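Local coordinates for protein probable zinc protease PqqL (Escherichia coli, PDB 6OFT) that probably acts as a zinc-dependent endopeptidase of the M16 family in the periplasm, the chain here being the first half of the protein, at residues I38-L43 with P196-F201; F55-M60 with D94-Q99; G63-P68 with F117-N122; A124-L129 with Q185-Y190. All coordinates share one frame; numbering follows the deposited sequence.

Contact 1 of 4, residues I38-L43 with P196-F201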
loop_
_atom_site.group_PDB
_atom_site.type_symbol
_atom_site.label_atom_id
_atom_site.label_comp_id
_atom_site.label_asym_id
_atom_site.label_seq_id
_atom_site.Cartn_x
_atom_site.Cartn_y
_atom_site.Cartn_z
ATOM N N ILE A 38 12.472 -9.049 -1.252
ATOM C CA ILE A 38 13.332 -8.672 -2.372
ATOM C C ILE A 38 12.917 -7.253 -2.683
ATOM O O ILE A 38 11.745 -7.028 -2.964
ATOM C CB ILE A 38 13.166 -9.604 -3.622
ATOM C CG1 ILE A 38 13.095 -11.127 -3.248
ATOM C CG2 ILE A 38 14.228 -9.312 -4.690
ATOM C CD1 ILE A 38 14.253 -11.769 -2.475
ATOM N N HIS A 39 13.863 -6.310 -2.683
ATOM C CA HIS A 39 13.549 -4.894 -2.919
ATOM C C HIS A 39 13.378 -4.545 -4.399
ATOM O O HIS A 39 13.729 -3.427 -4.827
ATOM C CB HIS A 39 14.586 -3.992 -2.235
ATOM C CG HIS A 39 14.570 -4.093 -0.738
ATOM N ND1 HIS A 39 14.003 -3.106 0.041
ATOM C CD2 HIS A 39 15.068 -5.057 0.071
ATOM C CE1 HIS A 39 14.169 -3.494 1.298
ATOM N NE2 HIS A 39 14.807 -4.665 1.363
ATOM N N THR A 40 12.829 -5.509 -5.178
ATOM C CA THR A 40 12.586 -5.377 -6.612
ATOM C C THR A 40 11.272 -6.067 -6.945
ATOM O O THR A 40 11.052 -7.216 -6.534
ATOM C CB THR A 40 13.728 -6.016 -7.437
ATOM O OG1 THR A 40 14.970 -5.399 -7.127
ATOM C CG2 THR A 40 13.474 -5.959 -8.964
ATOM N N GLY A 41 10.435 -5.346 -7.689
ATOM C CA GLY A 41 9.164 -5.801 -8.231
ATOM C C GLY A 41 9.118 -5.602 -9.739
ATOM O O GLY A 41 10.148 -5.645 -10.409
ATOM N N SER A 42 7.928 -5.372 -10.286
ATOM C CA SER A 42 7.716 -5.189 -11.721
ATOM C C SER A 42 8.307 -3.899 -12.286
ATOM O O SER A 42 8.562 -3.868 -13.480
ATOM C CB SER A 42 6.230 -5.263 -12.050
ATOM O OG SER A 42 5.538 -4.255 -11.332
ATOM N N LEU A 43 8.498 -2.826 -11.463
ATOM C CA LEU A 43 9.026 -1.551 -11.994
ATOM C C LEU A 43 10.349 -1.723 -12.747
ATOM O O LEU A 43 10.564 -1.074 -13.769
ATOM C CB LEU A 43 9.196 -0.464 -10.910
ATOM C CG LEU A 43 7.956 0.093 -10.193
ATOM C CD1 LEU A 43 8.353 1.033 -9.100
ATOM C CD2 LEU A 43 7.013 0.790 -11.130
ATOM N N PRO A 196 22.255 -10.806 -2.140
ATOM C CA PRO A 196 22.026 -10.405 -0.738
ATOM C C PRO A 196 21.834 -8.930 -0.420
ATOM O O PRO A 196 21.005 -8.646 0.427
ATOM C CB PRO A 196 23.254 -10.965 -0.002
ATOM C CG PRO A 196 23.613 -12.148 -0.780
ATOM C CD PRO A 196 23.372 -11.771 -2.222
ATOM N N ASN A 197 22.546 -8.008 -1.084
ATOM C CA ASN A 197 22.449 -6.569 -0.804
ATOM C C ASN A 197 21.098 -5.936 -1.232
ATOM O O ASN A 197 20.851 -4.765 -0.933
ATOM C CB ASN A 197 23.647 -5.823 -1.416
ATOM C CG ASN A 197 23.598 -5.675 -2.918
ATOM O OD1 ASN A 197 23.058 -6.516 -3.642
ATOM N ND2 ASN A 197 24.176 -4.594 -3.420
ATOM N N ASN A 198 20.233 -6.712 -1.919
ATOM C CA ASN A 198 18.911 -6.279 -2.340
ATOM C C ASN A 198 17.862 -7.070 -1.531
ATOM O O ASN A 198 16.682 -7.083 -1.891
ATOM C CB ASN A 198 18.745 -6.498 -3.869
ATOM C CG ASN A 198 17.556 -5.798 -4.477
ATOM O OD1 ASN A 198 17.222 -4.664 -4.120
ATOM N ND2 ASN A 198 16.879 -6.463 -5.396
ATOM N N MET A 199 18.291 -7.696 -0.409
ATOM C CA MET A 199 17.401 -8.513 0.429
ATOM C C MET A 199 17.368 -8.121 1.891
ATOM O O MET A 199 18.393 -7.762 2.473
ATOM C CB MET A 199 17.790 -9.997 0.368
ATOM C CG MET A 199 17.539 -10.648 -0.950
ATOM S SD MET A 199 18.318 -12.263 -0.912
ATOM C CE MET A 199 17.972 -12.793 -2.554
ATOM N N THR A 200 16.168 -8.235 2.481
ATOM C CA THR A 200 15.914 -8.027 3.898
ATOM C C THR A 200 15.117 -9.228 4.384
ATOM O O THR A 200 14.074 -9.544 3.804
ATOM C CB THR A 200 15.179 -6.707 4.164
ATOM O OG1 THR A 200 15.968 -5.625 3.653
ATOM C CG2 THR A 200 14.907 -6.492 5.645
ATOM N N PHE A 201 15.640 -9.925 5.406
ATOM C CA PHE A 201 14.952 -11.045 6.036
ATOM C C PHE A 201 14.268 -10.485 7.303
ATOM O O PHE A 201 14.942 -9.889 8.148
ATOM C CB PHE A 201 15.929 -12.209 6.372
ATOM C CG PHE A 201 15.161 -13.456 6.742
ATOM C CD1 PHE A 201 14.517 -14.207 5.769
ATOM C CD2 PHE A 201 15.042 -13.852 8.069
ATOM C CE1 PHE A 201 13.747 -15.322 6.117
ATOM C CE2 PHE A 201 14.291 -14.979 8.410
ATOM C CZ PHE A 201 13.644 -15.701 7.428
#

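Contact 2 of 4, residues F55-M60 with D94-Q99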
loop_
_atom_site.group_PDB
_atom_site.type_symbol
_atom_site.label_atom_id
_atom_site.label_comp_id
_atom_site.label_asym_id
_atom_site.label_seq_id
_atom_site.Cartn_x
_atom_site.Cartn_y
_atom_site.Cartn_z
ATOM N N PHE A 55 6.470 -13.954 -12.483
ATOM C CA PHE A 55 6.753 -15.312 -12.970
ATOM C C PHE A 55 7.882 -15.930 -12.105
ATOM O O PHE A 55 7.724 -17.063 -11.642
ATOM C CB PHE A 55 7.120 -15.313 -14.471
ATOM C CG PHE A 55 6.902 -16.603 -15.249
ATOM C CD1 PHE A 55 7.252 -17.838 -14.704
ATOM C CD2 PHE A 55 6.417 -16.574 -16.553
ATOM C CE1 PHE A 55 7.058 -19.025 -15.424
ATOM C CE2 PHE A 55 6.233 -17.761 -17.279
ATOM C CZ PHE A 55 6.564 -18.976 -16.717
ATOM N N VAL A 56 8.965 -15.157 -11.820
ATOM C CA VAL A 56 10.086 -15.597 -10.959
ATOM C C VAL A 56 9.565 -16.041 -9.567
ATOM O O VAL A 56 9.973 -17.090 -9.075
ATOM C CB VAL A 56 11.237 -14.535 -10.858
ATOM C CG1 VAL A 56 12.168 -14.806 -9.673
ATOM C CG2 VAL A 56 12.038 -14.466 -12.152
ATOM N N GLU A 57 8.645 -15.242 -8.969
ATOM C CA GLU A 57 8.008 -15.486 -7.670
ATOM C C GLU A 57 7.330 -16.868 -7.618
ATOM O O GLU A 57 7.573 -17.631 -6.693
ATOM C CB GLU A 57 7.014 -14.357 -7.366
ATOM C CG GLU A 57 6.314 -14.470 -6.017
ATOM C CD GLU A 57 4.807 -14.438 -6.164
ATOM O OE1 GLU A 57 4.158 -15.463 -5.873
ATOM O OE2 GLU A 57 4.277 -13.397 -6.606
ATOM N N HIS A 58 6.532 -17.194 -8.642
ATOM C CA HIS A 58 5.879 -18.494 -8.799
ATOM C C HIS A 58 6.915 -19.633 -8.921
ATOM O O HIS A 58 6.723 -20.707 -8.351
ATOM C CB HIS A 58 4.969 -18.472 -10.045
ATOM C CG HIS A 58 3.618 -17.888 -9.781
ATOM N ND1 HIS A 58 2.485 -18.671 -9.805
ATOM C CD2 HIS A 58 3.262 -16.619 -9.470
ATOM C CE1 HIS A 58 1.480 -17.863 -9.520
ATOM N NE2 HIS A 58 1.896 -16.620 -9.307
ATOM N N MET A 59 8.031 -19.375 -9.609
ATOM C CA MET A 59 9.075 -20.382 -9.822
ATOM C C MET A 59 9.820 -20.788 -8.546
ATOM O O MET A 59 10.509 -21.809 -8.566
ATOM C CB MET A 59 10.067 -19.952 -10.922
ATOM C CG MET A 59 9.497 -19.961 -12.349
ATOM S SD MET A 59 8.577 -21.438 -12.865
ATOM C CE MET A 59 9.812 -22.767 -12.515
ATOM N N MET A 60 9.657 -20.040 -7.430
ATOM C CA MET A 60 10.324 -20.386 -6.165
ATOM C C MET A 60 9.719 -21.643 -5.542
ATOM O O MET A 60 10.401 -22.387 -4.831
ATOM C CB MET A 60 10.291 -19.207 -5.165
ATOM C CG MET A 60 11.130 -18.001 -5.594
ATOM S SD MET A 60 12.858 -18.333 -6.029
ATOM C CE MET A 60 12.747 -18.230 -7.796
ATOM N N ASP A 94 6.967 -2.560 -6.402
ATOM C CA ASP A 94 8.155 -2.250 -5.602
ATOM C C ASP A 94 8.944 -3.411 -5.031
ATOM O O ASP A 94 10.102 -3.221 -4.664
ATOM C CB ASP A 94 7.737 -1.343 -4.430
ATOM C CG ASP A 94 6.822 -0.207 -4.803
ATOM O OD1 ASP A 94 7.212 0.613 -5.661
ATOM O OD2 ASP A 94 5.717 -0.139 -4.249
ATOM N N GLU A 95 8.308 -4.578 -4.857
ATOM C CA GLU A 95 8.969 -5.696 -4.193
ATOM C C GLU A 95 8.351 -7.052 -4.502
ATOM O O GLU A 95 7.238 -7.146 -5.043
ATOM C CB GLU A 95 8.920 -5.484 -2.648
ATOM C CG GLU A 95 7.505 -5.370 -2.109
ATOM C CD GLU A 95 7.295 -5.088 -0.635
ATOM O OE1 GLU A 95 8.281 -5.066 0.134
ATOM O OE2 GLU A 95 6.122 -4.898 -0.249
ATOM N N THR A 96 9.075 -8.099 -4.081
ATOM C CA THR A 96 8.650 -9.492 -4.136
ATOM C C THR A 96 8.876 -9.986 -2.720
ATOM O O THR A 96 9.971 -9.811 -2.184
ATOM C CB THR A 96 9.453 -10.311 -5.152
ATOM O OG1 THR A 96 9.625 -9.560 -6.349
ATOM C CG2 THR A 96 8.771 -11.614 -5.475
ATOM N N VAL A 97 7.842 -10.535 -2.086
ATOM C CA VAL A 97 7.956 -10.983 -0.693
ATOM C C VAL A 97 7.517 -12.439 -0.570
ATOM O O VAL A 97 6.469 -12.811 -1.121
ATOM C CB VAL A 97 7.192 -10.039 0.302
ATOM C CG1 VAL A 97 7.327 -10.514 1.752
ATOM C CG2 VAL A 97 7.689 -8.596 0.198
ATOM N N TYR A 98 8.301 -13.240 0.195
ATOM C CA TYR A 98 8.078 -14.666 0.458
ATOM C C TYR A 98 7.783 -14.832 1.931
ATOM O O TYR A 98 8.564 -14.379 2.772
ATOM C CB TYR A 98 9.296 -15.486 -0.003
ATOM C CG TYR A 98 9.571 -15.299 -1.478
ATOM C CD1 TYR A 98 8.954 -16.105 -2.426
ATOM C CD2 TYR A 98 10.408 -14.275 -1.931
ATOM C CE1 TYR A 98 9.164 -15.908 -3.786
ATOM C CE2 TYR A 98 10.619 -14.063 -3.287
ATOM C CZ TYR A 98 10.006 -14.893 -4.211
ATOM O OH TYR A 98 10.244 -14.746 -5.548
ATOM N N GLN A 99 6.612 -15.405 2.243
ATOM C CA GLN A 99 6.087 -15.417 3.611
ATOM C C GLN A 99 5.800 -16.797 4.161
ATOM O O GLN A 99 5.170 -17.617 3.491
ATOM C CB GLN A 99 4.797 -14.548 3.696
ATOM C CG GLN A 99 4.920 -13.127 3.081
ATOM C CD GLN A 99 3.586 -12.442 2.824
ATOM O OE1 GLN A 99 2.603 -13.065 2.431
ATOM N NE2 GLN A 99 3.524 -11.129 3.019
#

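Contact 3 of 4, residues G63-P68 with F117-N122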
loop_
_atom_site.group_PDB
_atom_site.type_symbol
_atom_site.label_atom_id
_atom_site.label_comp_id
_atom_site.label_asym_id
_atom_site.label_seq_id
_atom_site.Cartn_x
_atom_site.Cartn_y
_atom_site.Cartn_z
ATOM N N GLY A 63 10.945 -25.657 -7.752
ATOM C CA GLY A 63 12.261 -26.255 -7.901
ATOM C C GLY A 63 13.452 -25.459 -7.423
ATOM O O GLY A 63 13.687 -24.331 -7.861
ATOM N N THR A 64 14.233 -26.074 -6.542
ATOM C CA THR A 64 15.503 -25.529 -6.048
ATOM C C THR A 64 16.504 -26.679 -6.181
ATOM O O THR A 64 16.095 -27.796 -6.511
ATOM C CB THR A 64 15.433 -24.970 -4.600
ATOM O OG1 THR A 64 15.403 -26.039 -3.651
ATOM C CG2 THR A 64 14.283 -23.968 -4.364
ATOM N N LYS A 65 17.795 -26.408 -5.929
ATOM C CA LYS A 65 18.886 -27.377 -5.998
ATOM C C LYS A 65 18.611 -28.620 -5.127
ATOM O O LYS A 65 18.717 -29.731 -5.636
ATOM C CB LYS A 65 20.217 -26.691 -5.611
ATOM C CG LYS A 65 21.424 -27.632 -5.533
ATOM C CD LYS A 65 22.688 -26.957 -4.981
ATOM C CE LYS A 65 22.704 -26.779 -3.475
ATOM N NZ LYS A 65 22.123 -25.472 -3.060
ATOM N N THR A 66 18.249 -28.438 -3.848
ATOM C CA THR A 66 17.965 -29.556 -2.931
ATOM C C THR A 66 16.530 -30.095 -3.088
ATOM O O THR A 66 16.293 -31.289 -2.878
ATOM C CB THR A 66 18.293 -29.160 -1.483
ATOM O OG1 THR A 66 19.560 -28.504 -1.464
ATOM C CG2 THR A 66 18.332 -30.364 -0.519
ATOM N N TRP A 67 15.580 -29.215 -3.447
ATOM C CA TRP A 67 14.169 -29.562 -3.574
ATOM C C TRP A 67 13.615 -29.361 -5.010
ATOM O O TRP A 67 12.872 -28.405 -5.252
ATOM C CB TRP A 67 13.339 -28.807 -2.507
ATOM C CG TRP A 67 13.784 -29.077 -1.096
ATOM C CD1 TRP A 67 13.543 -30.200 -0.360
ATOM C CD2 TRP A 67 14.600 -28.225 -0.276
ATOM N NE1 TRP A 67 14.179 -30.114 0.860
ATOM C CE2 TRP A 67 14.839 -28.915 0.936
ATOM C CE3 TRP A 67 15.194 -26.961 -0.463
ATOM C CZ2 TRP A 67 15.610 -28.368 1.969
ATOM C CZ3 TRP A 67 15.957 -26.425 0.557
ATOM C CH2 TRP A 67 16.168 -27.126 1.753
ATOM N N PRO A 68 13.944 -30.247 -5.984
ATOM C CA PRO A 68 13.403 -30.061 -7.344
ATOM C C PRO A 68 11.903 -30.341 -7.423
ATOM O O PRO A 68 11.343 -30.908 -6.492
ATOM C CB PRO A 68 14.216 -31.046 -8.185
ATOM C CG PRO A 68 14.625 -32.116 -7.215
ATOM C CD PRO A 68 14.813 -31.446 -5.907
ATOM N N PHE A 117 14.472 -20.920 2.688
ATOM C CA PHE A 117 14.704 -19.492 2.405
ATOM C C PHE A 117 16.086 -19.269 1.787
ATOM O O PHE A 117 16.221 -18.464 0.863
ATOM C CB PHE A 117 14.523 -18.611 3.658
ATOM C CG PHE A 117 13.106 -18.152 3.940
ATOM C CD1 PHE A 117 12.474 -17.237 3.109
ATOM C CD2 PHE A 117 12.429 -18.585 5.077
ATOM C CE1 PHE A 117 11.184 -16.777 3.395
ATOM C CE2 PHE A 117 11.143 -18.117 5.367
ATOM C CZ PHE A 117 10.527 -17.221 4.523
ATOM N N SER A 118 17.105 -19.992 2.290
ATOM C CA SER A 118 18.474 -19.922 1.780
ATOM C C SER A 118 18.551 -20.293 0.271
ATOM O O SER A 118 19.242 -19.619 -0.490
ATOM C CB SER A 118 19.384 -20.826 2.598
ATOM O OG SER A 118 20.737 -20.570 2.280
ATOM N N GLU A 119 17.788 -21.312 -0.153
ATOM C CA GLU A 119 17.714 -21.760 -1.539
ATOM C C GLU A 119 16.836 -20.878 -2.411
ATOM O O GLU A 119 17.094 -20.775 -3.602
ATOM C CB GLU A 119 17.294 -23.231 -1.630
ATOM C CG GLU A 119 18.278 -24.119 -0.891
ATOM C CD GLU A 119 18.733 -25.336 -1.660
ATOM O OE1 GLU A 119 18.020 -25.765 -2.598
ATOM O OE2 GLU A 119 19.814 -25.861 -1.318
ATOM N N TRP A 120 15.809 -20.219 -1.842
ATOM C CA TRP A 120 15.022 -19.297 -2.654
ATOM C C TRP A 120 15.925 -18.101 -3.018
ATOM O O TRP A 120 15.790 -17.542 -4.102
ATOM C CB TRP A 120 13.790 -18.810 -1.877
ATOM C CG TRP A 120 12.652 -19.788 -1.822
ATOM C CD1 TRP A 120 12.437 -20.857 -2.647
ATOM C CD2 TRP A 120 11.552 -19.757 -0.906
ATOM N NE1 TRP A 120 11.256 -21.482 -2.313
ATOM C CE2 TRP A 120 10.681 -20.815 -1.258
ATOM C CE3 TRP A 120 11.197 -18.914 0.169
ATOM C CZ2 TRP A 120 9.487 -21.062 -0.572
ATOM C CZ3 TRP A 120 10.009 -19.159 0.845
ATOM C CH2 TRP A 120 9.165 -20.215 0.467
ATOM N N SER A 121 16.861 -17.740 -2.104
ATOM C CA SER A 121 17.798 -16.630 -2.266
ATOM C C SER A 121 18.741 -16.731 -3.475
ATOM O O SER A 121 19.020 -15.694 -4.080
ATOM C CB SER A 121 18.608 -16.419 -0.992
ATOM O OG SER A 121 17.761 -16.018 0.072
ATOM N N ASN A 122 19.253 -17.945 -3.807
ATOM C CA ASN A 122 20.219 -18.140 -4.907
ATOM C C ASN A 122 20.237 -19.545 -5.565
ATOM O O ASN A 122 21.093 -19.783 -6.421
ATOM C CB ASN A 122 21.646 -17.788 -4.410
ATOM C CG ASN A 122 22.278 -18.826 -3.502
ATOM O OD1 ASN A 122 21.611 -19.677 -2.891
ATOM N ND2 ASN A 122 23.595 -18.791 -3.413
#

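Contact 4 of 4, residues A124-L129 with Q185-Y190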
loop_
_atom_site.group_PDB
_atom_site.type_symbol
_atom_site.label_atom_id
_atom_site.label_comp_id
_atom_site.label_asym_id
_atom_site.label_seq_id
_atom_site.Cartn_x
_atom_site.Cartn_y
_atom_site.Cartn_z
ATOM N N ALA A 124 17.289 -21.447 -6.874
ATOM C CA ALA A 124 16.102 -21.814 -7.675
ATOM C C ALA A 124 16.623 -22.343 -9.025
ATOM O O ALA A 124 17.589 -21.785 -9.551
ATOM C CB ALA A 124 15.219 -20.605 -7.899
ATOM N N THR A 125 16.015 -23.419 -9.564
ATOM C CA THR A 125 16.534 -24.085 -10.774
ATOM C C THR A 125 15.845 -23.749 -12.110
ATOM O O THR A 125 16.485 -23.935 -13.153
ATOM C CB THR A 125 16.566 -25.614 -10.587
ATOM O OG1 THR A 125 15.262 -26.080 -10.238
ATOM C CG2 THR A 125 17.587 -26.051 -9.536
ATOM N N PHE A 126 14.565 -23.302 -12.106
ATOM C CA PHE A 126 13.832 -22.970 -13.342
ATOM C C PHE A 126 13.875 -24.101 -14.382
ATOM O O PHE A 126 14.299 -23.875 -15.513
ATOM C CB PHE A 126 14.318 -21.642 -13.971
ATOM C CG PHE A 126 14.325 -20.467 -13.037
ATOM C CD1 PHE A 126 13.188 -19.683 -12.870
ATOM C CD2 PHE A 126 15.465 -20.149 -12.302
ATOM C CE1 PHE A 126 13.191 -18.600 -11.983
ATOM C CE2 PHE A 126 15.468 -19.064 -11.426
ATOM C CZ PHE A 126 14.329 -18.301 -11.267
ATOM N N GLU A 127 13.449 -25.315 -13.981
ATOM C CA GLU A 127 13.375 -26.494 -14.852
ATOM C C GLU A 127 12.363 -26.211 -15.962
ATOM O O GLU A 127 11.280 -25.694 -15.682
ATOM C CB GLU A 127 12.919 -27.734 -14.053
ATOM C CG GLU A 127 13.859 -28.162 -12.933
ATOM C CD GLU A 127 13.221 -29.076 -11.899
ATOM O OE1 GLU A 127 12.962 -28.603 -10.769
ATOM O OE2 GLU A 127 12.980 -30.264 -12.215
ATOM N N LYS A 128 12.729 -26.523 -17.217
ATOM C CA LYS A 128 11.917 -26.312 -18.424
ATOM C C LYS A 128 10.463 -26.752 -18.236
ATOM O O LYS A 128 9.549 -25.965 -18.482
ATOM C CB LYS A 128 12.538 -27.055 -19.623
ATOM C CG LYS A 128 12.073 -26.537 -20.974
ATOM C CD LYS A 128 11.640 -27.659 -21.897
ATOM C CE LYS A 128 11.355 -27.161 -23.295
ATOM N NZ LYS A 128 10.167 -26.262 -23.356
ATOM N N LEU A 129 10.266 -28.006 -17.774
ATOM C CA LEU A 129 8.952 -28.598 -17.552
ATOM C C LEU A 129 8.131 -27.818 -16.533
ATOM O O LEU A 129 6.940 -27.617 -16.765
ATOM C CB LEU A 129 9.067 -30.087 -17.180
ATOM C CG LEU A 129 9.319 -31.069 -18.345
ATOM C CD1 LEU A 129 9.893 -32.389 -17.834
ATOM C CD2 LEU A 129 8.053 -31.327 -19.153
ATOM N N GLN A 185 15.907 -16.679 -19.592
ATOM C CA GLN A 185 15.514 -15.277 -19.373
ATOM C C GLN A 185 14.982 -15.050 -17.938
ATOM O O GLN A 185 15.260 -14.014 -17.327
ATOM C CB GLN A 185 14.494 -14.818 -20.417
ATOM C CG GLN A 185 15.111 -14.551 -21.791
ATOM C CD GLN A 185 14.088 -14.369 -22.897
ATOM O OE1 GLN A 185 13.015 -14.992 -22.922
ATOM N NE2 GLN A 185 14.416 -13.519 -23.855
ATOM N N LEU A 186 14.233 -16.026 -17.399
ATOM C CA LEU A 186 13.717 -15.963 -16.021
ATOM C C LEU A 186 14.887 -16.019 -15.045
ATOM O O LEU A 186 14.909 -15.265 -14.074
ATOM C CB LEU A 186 12.757 -17.128 -15.736
ATOM C CG LEU A 186 11.449 -17.144 -16.496
ATOM C CD1 LEU A 186 10.730 -18.446 -16.246
ATOM C CD2 LEU A 186 10.551 -15.961 -16.096
ATOM N N ARG A 187 15.877 -16.888 -15.344
ATOM C CA ARG A 187 17.107 -17.091 -14.575
ATOM C C ARG A 187 17.920 -15.802 -14.577
ATOM O O ARG A 187 18.480 -15.449 -13.552
ATOM C CB ARG A 187 17.938 -18.226 -15.213
ATOM C CG ARG A 187 18.906 -18.941 -14.274
ATOM C CD ARG A 187 19.749 -20.004 -14.988
ATOM N NE ARG A 187 18.969 -20.805 -15.941
ATOM C CZ ARG A 187 18.372 -21.960 -15.656
ATOM N NH1 ARG A 187 18.486 -22.493 -14.445
ATOM N NH2 ARG A 187 17.672 -22.600 -16.585
ATOM N N GLN A 188 17.991 -15.106 -15.732
ATOM C CA GLN A 188 18.732 -13.851 -15.877
ATOM C C GLN A 188 18.183 -12.755 -14.938
ATOM O O GLN A 188 18.971 -12.110 -14.242
ATOM C CB GLN A 188 18.712 -13.409 -17.350
ATOM C CG GLN A 188 19.578 -12.199 -17.689
ATOM C CD GLN A 188 19.733 -11.963 -19.187
ATOM O OE1 GLN A 188 20.682 -11.306 -19.633
ATOM N NE2 GLN A 188 18.817 -12.487 -20.005
ATOM N N PHE A 189 16.845 -12.563 -14.898
ATOM C CA PHE A 189 16.211 -11.571 -14.012
ATOM C C PHE A 189 16.505 -11.940 -12.555
ATOM O O PHE A 189 16.933 -11.091 -11.782
ATOM C CB PHE A 189 14.689 -11.519 -14.255
ATOM C CG PHE A 189 13.937 -10.480 -13.453
ATOM C CD1 PHE A 189 13.649 -9.233 -13.997
ATOM C CD2 PHE A 189 13.487 -10.761 -12.162
ATOM C CE1 PHE A 189 12.944 -8.274 -13.258
ATOM C CE2 PHE A 189 12.784 -9.803 -11.426
ATOM C CZ PHE A 189 12.513 -8.569 -11.978
ATOM N N TYR A 190 16.297 -13.217 -12.204
ATOM C CA TYR A 190 16.559 -13.776 -10.880
ATOM C C TYR A 190 17.984 -13.504 -10.403
ATOM O O TYR A 190 18.158 -13.006 -9.293
ATOM C CB TYR A 190 16.279 -15.279 -10.905
ATOM C CG TYR A 190 16.591 -16.032 -9.630
ATOM C CD1 TYR A 190 15.789 -15.892 -8.502
ATOM C CD2 TYR A 190 17.610 -16.983 -9.593
ATOM C CE1 TYR A 190 16.021 -16.645 -7.353
ATOM C CE2 TYR A 190 17.840 -17.753 -8.456
ATOM C CZ TYR A 190 17.039 -17.585 -7.339
ATOM O OH TYR A 190 17.260 -18.336 -6.210
#

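Contact 1 of 4, residues I38-L43 with P196-F201
His39 and Asn198 share a backbone bond where strands 31-38 and 199-205, antiparallel neighbours in the six-stranded mixed sheet, meet at their ends: His39 N donates to Asn198 O over 3.0 Å, almost straight at 172°. Just before it, Ile38 and Met199 form a non-hydrogen-bonded pair, their side chains side by side with Ile38 CD1 3.8 Å from Met199 CG. Side chains add two more bonds. The His39 ring has Asn198 O at its edge, near its plane, and reaches back past Met199, where His39 NE2 lies 2.7 Å from Thr200 OG1; either atom could be the donor. Asn198 CG is anti to the backbone N (chi1 -166°), and the side chain crosses that of Thr40 at about a right angle; Asn198 ND2 donates to Thr40 OG1 over 2.8 Å. Asn198 ND2 also bonds to Trp193 O, Asn198 OD1 to Asn231 ND2, and Thr40 OG1 to Asn231 OD1. The buried amide thus has partners at both ends, and past the last bridge hydrogen bonds tie the loop after strand 31-38 to the segment leading into strand 199-205.

Contact 2 of 4, residues F55-M60 with D94-Q99
Glu57, on helix 52-59, packs against Thr96 and Tyr98 of strand 96-103. Glu57 CB lies 3.8 Å from Thr96 CG2 and 3.7 Å from Tyr98 OH. Glu57 CG, set anti to the backbone N (chi1 -178°), touches the same methyl and comes within 3.9 Å of Tyr98 CE1. There the chain bends, with chi2 at -125°, and the carboxylate leads away from the strand segment; Glu57 OE2 is hydrogen-bonded to Thr91 OG1 on the neighbouring strand 87-91. This helix carries the inverted zinc-binding motif of M16 peptidases, HxxEH, in which Glu57 is the predicted proton acceptor and His54 and His58 are predicted zinc ligands, so the aliphatic part of the predicted catalytic residue rests on the sheet. Tyr98 approaches from the strand with its ring edge toward Glu57 O, and Tyr98 OH stands 3.2 Å from Glu57 CA; the hydrogen bond of that hydroxyl is to Tyr194 OH. Met60 crosses the tyrosine at about a right angle. Met60 CG lies 3.4 Å from Tyr98 CE1, and Met60 SD follows in an oblique Met-aromatic contact, 5.5 Å from the centroid of the Tyr98 ring.

Contact 3 of 4, residues G63-P68 with F117-N122
Glu119 projects from helix 107-122 into the loop 63-68, its side chain crossing those of Thr64, Lys65, Thr66 and Trp67 at about right angles. Glu119 OE1 takes two donors: Thr64 OG1 at 2.8 Å on the anti side, and Thr66 N on the syn lone pair, a nearly straight bond of 173°. Glu119 OE2 is approached from opposite faces of the carboxylate plane, by Thr66 OG1 at 2.7 Å and by Lys65 NZ in a 2.9 Å salt bridge. Four donors therefore fix the carboxylate's rotation. Within the loop, Thr64 OG1 lies between its own backbone N and carbonyl carbon (chi1 75°) and also accepts from Trp67 N, an ST motif within the loop. This loop links the predicted zinc-binding helix 52-59 to helix 71-77. The Trp67 ring is turned 66° from the carboxylate plane, with Trp67 CZ3 3.6 Å from Glu119 CG. Deeper in, Thr64 CG2 meets Trp120 CD1 at 4.0 Å, the two side chains crossing obliquely.

Contact 4 of 4, residues A124-L129 with Q185-Y190
Phe126 meets Tyr190 in an edge-to-face aromatic pair, the phenylalanine edge directed at the tyrosine face. The ring planes stand at 69° and the centroids are 5.1 Å apart; Phe126 CE2 lies over the face, 3.5 Å from Tyr190 CD2, and Phe126 CZ is 3.6 Å from Tyr190 CG. On helix 183-193, Tyr190 CB points toward the loop, and chi1 of 176° sets CG anti to the backbone N.

Apolar contacts flank the pair. Phe126 CD1 touches Leu186 CB at 3.9 Å, one face of the phenylalanine lies over the backbone at Leu186 and Arg187, and Ala124 CB sits 3.6 Å from Tyr190 CZ. Phe126 CB in turn lies over one face of the Arg187 guanidinium.

Two hydrogen bonds bind the loop backbone. Ala124 N donates to Tyr190 OH over 3.2 Å at 166°, and the same hydroxyl is bonded to Trp120 O. Arg187 slides past Phe126 in the opposite direction and bends at chi3; Arg187 NH1 reaches Thr125 O at 2.8 Å, approaching from above the carbonyl plane.

The arrangement holds the turn just before helix 128-144, where Glu127 occupies the N-cap position. That helix carries Glu134, the predicted third zinc ligand of the M16 site, so the contact packs the loop leading into this helix against helix 183-193.

All four contacts lie on the same side of the chain's centre, around the six-stranded mixed sheet and the helices packed near it. Contacts 1 and 2 both reach that sheet, their centres about 10 Å apart: strand 31-38 lies between 199-205 and 96-103. Contacts 3 and 4, centres about 12 Å apart, also join through Gly63 O and Thr125 N. Along the chain, contacts 2, 3 and 4 are nested inside the loop closed by contact 1; contacts 2 and 3 alternate their segments, and contact 4 follows both. Met60 joins contact 2 to contact 4 through Ala124 and Tyr190. They lie around helix 52-59 and the loop leading into helix 128-144, the helices with the predicted zinc ligands.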